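Long-range contacts in chitin oligosaccahride binding protein NagB1 (Paenibacillus sp. FPU-7, PDB 7EHP), which probably binds chitin oligosaccharides such as N,N'-diacetylchitobiose as the extracellular solute-binding protein of a sugar uptake system: residues V136-E141 / F267-G272; F158-S163 / G214-G219. One frame throughout, in Å; residues are numbered along the deposited sequence.

Interaction 1. Residues V136-E141 / F267-G272; sequences VPRRWE and FPDVGG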
loop_
_atom_site.group_PDB
_atom_site.type_symbol
_atom_site.label_atom_id
_atom_site.label_comp_id
_atom_site.label_asym_id
_atom_site.label_seq_id
_atom_site.Cartn_x
_atom_site.Cartn_y
_atom_site.Cartn_z
ATOM N N VAL A 136 -10.658 14.027 17.347
ATOM C CA VAL A 136 -10.543 13.067 16.244
ATOM C C VAL A 136 -11.938 12.709 15.751
ATOM O O VAL A 136 -12.808 12.355 16.571
ATOM C CB VAL A 136 -9.770 11.813 16.701
ATOM C CG1 VAL A 136 -9.980 10.646 15.735
ATOM C CG2 VAL A 136 -8.295 12.150 16.825
ATOM N N PRO A 137 -12.215 12.778 14.444
ATOM C CA PRO A 137 -13.578 12.520 13.959
ATOM C C PRO A 137 -13.817 11.026 13.848
ATOM O O PRO A 137 -13.057 10.304 13.198
ATOM C CB PRO A 137 -13.593 13.197 12.581
ATOM C CG PRO A 137 -12.149 12.978 12.101
ATOM C CD PRO A 137 -11.324 13.234 13.353
ATOM N N ARG A 138 -14.881 10.552 14.487
ATOM C CA ARG A 138 -15.182 9.128 14.468
ATOM C C ARG A 138 -16.301 8.754 13.510
ATOM O O ARG A 138 -16.460 7.571 13.202
ATOM C CB ARG A 138 -15.528 8.623 15.873
ATOM C CG ARG A 138 -14.316 8.048 16.602
ATOM C CD ARG A 138 -13.376 7.261 15.650
ATOM N NE ARG A 138 -13.631 5.817 15.624
ATOM C CZ ARG A 138 -14.507 5.207 14.828
ATOM N NH1 ARG A 138 -15.211 5.896 13.952
ATOM N NH2 ARG A 138 -14.666 3.892 14.899
ATOM N N ARG A 139 -17.059 9.715 12.999
ATOM C CA ARG A 139 -18.100 9.396 12.032
ATOM C C ARG A 139 -18.093 10.477 10.960
ATOM O O ARG A 139 -17.403 11.486 11.090
ATOM C CB ARG A 139 -19.465 9.269 12.710
ATOM C CG ARG A 139 -19.571 8.061 13.617
ATOM C CD ARG A 139 -21.018 7.712 13.904
ATOM N NE ARG A 139 -21.703 8.830 14.542
ATOM C CZ ARG A 139 -23.009 9.060 14.462
ATOM N NH1 ARG A 139 -23.810 8.244 13.789
ATOM N NH2 ARG A 139 -23.518 10.116 15.065
ATOM N N TRP A 140 -18.881 10.262 9.895
ATOM C CA TRP A 140 -18.843 11.156 8.736
ATOM C C TRP A 140 -19.146 12.598 9.121
ATOM O O TRP A 140 -18.433 13.526 8.712
ATOM C CB TRP A 140 -19.822 10.677 7.658
ATOM C CG TRP A 140 -19.784 11.517 6.405
ATOM C CD1 TRP A 140 -20.637 12.540 6.068
ATOM C CD2 TRP A 140 -18.841 11.415 5.335
ATOM N NE1 TRP A 140 -20.277 13.074 4.860
ATOM C CE2 TRP A 140 -19.182 12.397 4.384
ATOM C CE3 TRP A 140 -17.742 10.584 5.086
ATOM C CZ2 TRP A 140 -18.469 12.569 3.202
ATOM C CZ3 TRP A 140 -17.032 10.754 3.912
ATOM C CH2 TRP A 140 -17.404 11.737 2.979
ATOM N N GLU A 141 -20.201 12.814 9.914
ATOM C CA GLU A 141 -20.589 14.188 10.202
ATOM C C GLU A 141 -19.533 14.903 11.037
ATOM O O GLU A 141 -19.382 16.127 10.920
ATOM C CB GLU A 141 -21.959 14.220 10.889
ATOM C CG GLU A 141 -23.115 13.895 9.945
ATOM C CD GLU A 141 -23.154 14.783 8.696
ATOM O OE1 GLU A 141 -23.029 16.022 8.839
ATOM O OE2 GLU A 141 -23.305 14.240 7.567
ATOM N N PHE A 267 -10.322 5.666 9.376
ATOM C CA PHE A 267 -11.245 6.562 8.689
ATOM C C PHE A 267 -12.600 6.558 9.388
ATOM O O PHE A 267 -13.082 5.497 9.786
ATOM C CB PHE A 267 -11.419 6.134 7.229
ATOM C CG PHE A 267 -12.108 7.147 6.396
ATOM C CD1 PHE A 267 -11.405 8.211 5.851
ATOM C CD2 PHE A 267 -13.486 7.070 6.197
ATOM C CE1 PHE A 267 -12.062 9.174 5.082
ATOM C CE2 PHE A 267 -14.154 8.018 5.445
ATOM C CZ PHE A 267 -13.449 9.081 4.891
ATOM N N PRO A 268 -13.248 7.719 9.536
ATOM C CA PRO A 268 -14.556 7.760 10.203
ATOM C C PRO A 268 -15.558 6.748 9.652
ATOM O O PRO A 268 -15.538 6.388 8.469
ATOM C CB PRO A 268 -15.025 9.198 9.955
ATOM C CG PRO A 268 -13.754 9.975 9.874
ATOM C CD PRO A 268 -12.792 9.069 9.150
ATOM N N ASP A 269 -16.431 6.273 10.539
ATOM C CA ASP A 269 -17.535 5.435 10.116
ATOM C C ASP A 269 -18.572 6.275 9.376
ATOM O O ASP A 269 -18.641 7.493 9.540
ATOM C CB ASP A 269 -18.163 4.753 11.323
ATOM C CG ASP A 269 -17.333 3.589 11.820
ATOM O OD1 ASP A 269 -16.435 3.142 11.068
ATOM O OD2 ASP A 269 -17.583 3.125 12.956
ATOM N N VAL A 270 -19.374 5.612 8.535
ATOM C CA VAL A 270 -20.384 6.289 7.727
ATOM C C VAL A 270 -21.773 5.675 7.860
ATOM O O VAL A 270 -22.706 6.141 7.203
ATOM C CB VAL A 270 -19.980 6.347 6.238
ATOM C CG1 VAL A 270 -18.552 6.879 6.073
ATOM C CG2 VAL A 270 -20.159 4.997 5.590
ATOM N N GLY A 271 -21.961 4.665 8.702
ATOM C CA GLY A 271 -23.266 4.049 8.791
ATOM C C GLY A 271 -23.521 3.185 7.578
ATOM O O GLY A 271 -24.528 3.347 6.874
ATOM N N GLY A 272 -22.578 2.285 7.311
ATOM C CA GLY A 272 -22.643 1.383 6.183
ATOM C C GLY A 272 -22.029 0.058 6.576
ATOM O O GLY A 272 -21.555 -0.117 7.701
#

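Interaction 2. Residues F158-S163 / G214-G219; sequences FAFASS and GYLQEG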
loop_
_atom_site.group_PDB
_atom_site.type_symbol
_atom_site.label_atom_id
_atom_site.label_comp_id
_atom_site.label_asym_id
_atom_site.label_seq_id
_atom_site.Cartn_x
_atom_site.Cartn_y
_atom_site.Cartn_z
ATOM N N PHE A 158 -7.527 17.550 3.437
ATOM C CA PHE A 158 -6.814 16.317 3.111
ATOM C C PHE A 158 -5.724 16.654 2.103
ATOM O O PHE A 158 -6.030 16.938 0.938
ATOM C CB PHE A 158 -7.746 15.248 2.513
ATOM C CG PHE A 158 -8.604 14.531 3.511
ATOM C CD1 PHE A 158 -8.086 13.515 4.287
ATOM C CD2 PHE A 158 -9.962 14.831 3.620
ATOM C CE1 PHE A 158 -8.884 12.849 5.209
ATOM C CE2 PHE A 158 -10.777 14.154 4.523
ATOM C CZ PHE A 158 -10.237 13.163 5.318
ATOM N N ALA A 159 -4.461 16.618 2.538
ATOM C CA ALA A 159 -3.354 16.623 1.586
ATOM C C ALA A 159 -3.552 15.478 0.602
ATOM O O ALA A 159 -3.869 14.353 1.007
ATOM C CB ALA A 159 -2.012 16.466 2.318
ATOM N N PHE A 160 -3.363 15.760 -0.691
ATOM C CA PHE A 160 -3.835 14.829 -1.717
ATOM C C PHE A 160 -3.156 15.127 -3.052
ATOM O O PHE A 160 -3.141 16.268 -3.513
ATOM C CB PHE A 160 -5.381 14.914 -1.828
ATOM C CG PHE A 160 -5.983 14.000 -2.859
ATOM C CD1 PHE A 160 -5.861 12.622 -2.744
ATOM C CD2 PHE A 160 -6.714 14.511 -3.918
ATOM C CE1 PHE A 160 -6.425 11.770 -3.685
ATOM C CE2 PHE A 160 -7.283 13.665 -4.868
ATOM C CZ PHE A 160 -7.133 12.285 -4.748
ATOM N N ALA A 161 -2.578 14.102 -3.663
ATOM C CA ALA A 161 -1.918 14.254 -4.951
ATOM C C ALA A 161 -2.322 13.077 -5.822
ATOM O O ALA A 161 -2.237 11.935 -5.374
ATOM C CB ALA A 161 -0.399 14.315 -4.763
ATOM N N SER A 162 -2.773 13.341 -7.056
ATOM C CA SER A 162 -3.369 12.293 -7.881
ATOM C C SER A 162 -2.774 12.175 -9.286
ATOM O O SER A 162 -3.358 11.486 -10.127
ATOM C CB SER A 162 -4.882 12.498 -7.998
ATOM O OG SER A 162 -5.150 13.747 -8.621
ATOM N N SER A 163 -1.621 12.783 -9.560
ATOM C CA SER A 163 -0.934 12.501 -10.817
ATOM C C SER A 163 -0.584 11.015 -10.942
ATOM O O SER A 163 -0.695 10.427 -12.027
ATOM C CB SER A 163 0.322 13.369 -10.925
ATOM O OG SER A 163 0.907 13.216 -12.202
ATOM N N GLY A 214 -13.855 20.726 -1.950
ATOM C CA GLY A 214 -12.466 21.101 -1.799
ATOM C C GLY A 214 -11.822 20.569 -0.540
ATOM O O GLY A 214 -10.861 21.161 -0.050
ATOM N N TYR A 215 -12.348 19.479 0.014
ATOM C CA TYR A 215 -11.742 18.862 1.189
ATOM C C TYR A 215 -10.574 17.960 0.798
ATOM O O TYR A 215 -9.576 17.877 1.519
ATOM C CB TYR A 215 -12.793 18.071 1.960
ATOM C CG TYR A 215 -13.867 18.937 2.588
ATOM C CD1 TYR A 215 -13.741 20.314 2.614
ATOM C CD2 TYR A 215 -14.989 18.366 3.178
ATOM C CE1 TYR A 215 -14.702 21.110 3.195
ATOM C CE2 TYR A 215 -15.956 19.156 3.769
ATOM C CZ TYR A 215 -15.802 20.531 3.774
ATOM O OH TYR A 215 -16.759 21.327 4.355
ATOM N N LEU A 216 -10.697 17.261 -0.322
ATOM C CA LEU A 216 -9.535 16.705 -0.989
ATOM C C LEU A 216 -8.832 17.838 -1.720
ATOM O O LEU A 216 -9.481 18.618 -2.423
ATOM C CB LEU A 216 -9.960 15.614 -1.965
ATOM C CG LEU A 216 -10.243 14.275 -1.292
ATOM C CD1 LEU A 216 -11.026 13.343 -2.215
ATOM C CD2 LEU A 216 -8.916 13.621 -0.869
ATOM N N GLN A 217 -7.520 17.940 -1.537
ATOM C CA GLN A 217 -6.744 19.074 -2.030
ATOM C C GLN A 217 -7.010 19.386 -3.499
ATOM O O GLN A 217 -6.843 18.530 -4.373
ATOM C CB GLN A 217 -5.265 18.790 -1.822
ATOM C CG GLN A 217 -4.355 19.822 -2.435
ATOM C CD GLN A 217 -3.028 19.861 -1.735
ATOM O OE1 GLN A 217 -2.570 18.850 -1.198
ATOM N NE2 GLN A 217 -2.394 21.022 -1.732
ATOM N N GLU A 218 -7.400 20.626 -3.769
ATOM C CA GLU A 218 -7.690 21.041 -5.134
ATOM C C GLU A 218 -6.413 21.162 -5.957
ATOM O O GLU A 218 -5.337 21.458 -5.434
ATOM C CB GLU A 218 -8.425 22.377 -5.135
ATOM C CG GLU A 218 -9.806 22.307 -4.533
ATOM C CD GLU A 218 -10.400 23.686 -4.367
ATOM O OE1 GLU A 218 -10.376 24.215 -3.231
ATOM O OE2 GLU A 218 -10.850 24.242 -5.391
ATOM N N GLY A 219 -6.547 20.943 -7.265
ATOM C CA GLY A 219 -5.398 20.950 -8.157
ATOM C C GLY A 219 -4.529 19.710 -8.082
ATOM O O GLY A 219 -3.376 19.750 -8.523
#

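Interaction 1. Residues V136-E141 / F267-G272
Arg-138 O is approached by two groups of the opposite segment: Asp-269 N donates a hydrogen bond to it over 3.0 Å, nearly straight at 158°, and Pro-268 CA adds a CA-H...O contact at 3.6 Å. The amide lies above the carbonyl plane of Arg-138, 41° out of it. Asp-269 also accepts: its O takes a weak, bent bond from Trp-140 N, two residues on from Arg-138, and a CA-H...O contact from Arg-139 CA at 3.2 Å, completing a single beta bridge just where helix 140-152 begins, with Arg-139 at its N-cap position.

The Pro-268 ring packs against the backbone of 137-139, its CG 3.4 Å from Pro-137 O and its CB against the carbonyl group of Arg-139. In Trp-140, CG stands anti to the backbone N (chi1 -177°), and the benzo side of the indole meets Val-270 and Phe-267. CE3 touches Val-270 CG1 at 3.9 Å, while CZ3 comes to the edge of the Phe-267 ring at CZ, 4.1 Å away. The indole also makes a cation-pi contact with Arg-206.

The salt bridge from Arg-138 NH2 to Asp-269 OD2 is long at 3.6 Å, its two planar groups nearly perpendicular, and it is doubtful because Arg-138 has a second conformer. Asp-269 is held more firmly through OD1, which accepts a bond from Gly-276 N, and Arg-178 binds the carbonyls of Phe-267 and Pro-268. The contact therefore probably depends more on backbone amides and on proline and aromatic packing than on its surface charges.

Interaction 2. Residues F158-S163 / G214-G219
Phe-160 lays one face of its ring against Leu-216, whose CD2 sits 3.8 Å from the ring centroid and 21° off the normal, a CH-pi contact displaced toward the CG side of the ring. CG of Phe-160 stands anti to its backbone N (chi1 180°), where it lies 3.6 Å from Leu-216 CD2. The same methyl also meets Phe-158 CB at 3.9 Å, and thus touches both Phe-158 and Phe-160. Leu-210 and Leu-211 of helix 198-213 and Met-171 of helix 165-180 also touch Leu-216.

Beside this apolar packing, the backbones form a parallel bridge between Phe-158 and Leu-216. Phe-158 N donates to Tyr-215 O at 2.8 Å, and Phe-158 O receives Gln-217 N at 3.1 Å. Tyr-215 O also lies at the edge of the Phe-158 ring.

Gln-217 extends the pairing with its side chain. Its CG is anti to the backbone N, and beyond CG the chain is extended, which carries OE1 to the backbone of Phe-160. OE1 accepts the amide of Phe-160 at 3.2 Å, in the carboxamide plane and on a lone pair, with an N-H...O angle of 158°. An alanine here would keep CB but remove this carboxamide, and would probably leave the buried Phe-160 N without this acceptor.

Ala-159 is meanwhile hydrogen-bonded to Met-239, through the pairing of strand 156-159 with strand 237-243. A helix followed by a chain segment that pairs in parallel with a sheet strand is consistent with the alpha/beta architecture of solute-binding proteins of the PBP clan.

In the fold
The centres of interactions 1 and 2 lie 20 Å apart and their nearest atoms are about 4 Å apart without touching. Helix 140-152, which starts within interaction 1, leads directly to strand 156-159 of interaction 2, and Leu-143 on that helix meets Phe-267 and Pro-268 of the first contact and Phe-158 of the second. Helix 165-180 is likewise shared, placing Leu-175 against Trp-140 and Phe-267, and Met-171 against Phe-158 and Leu-216. Interaction 1 sits farther from the chain centre, about 22 Å against 18 Å. The Phe-160 side chain lies about 13 Å from a bound NAG, too far for direct contact with that sugar.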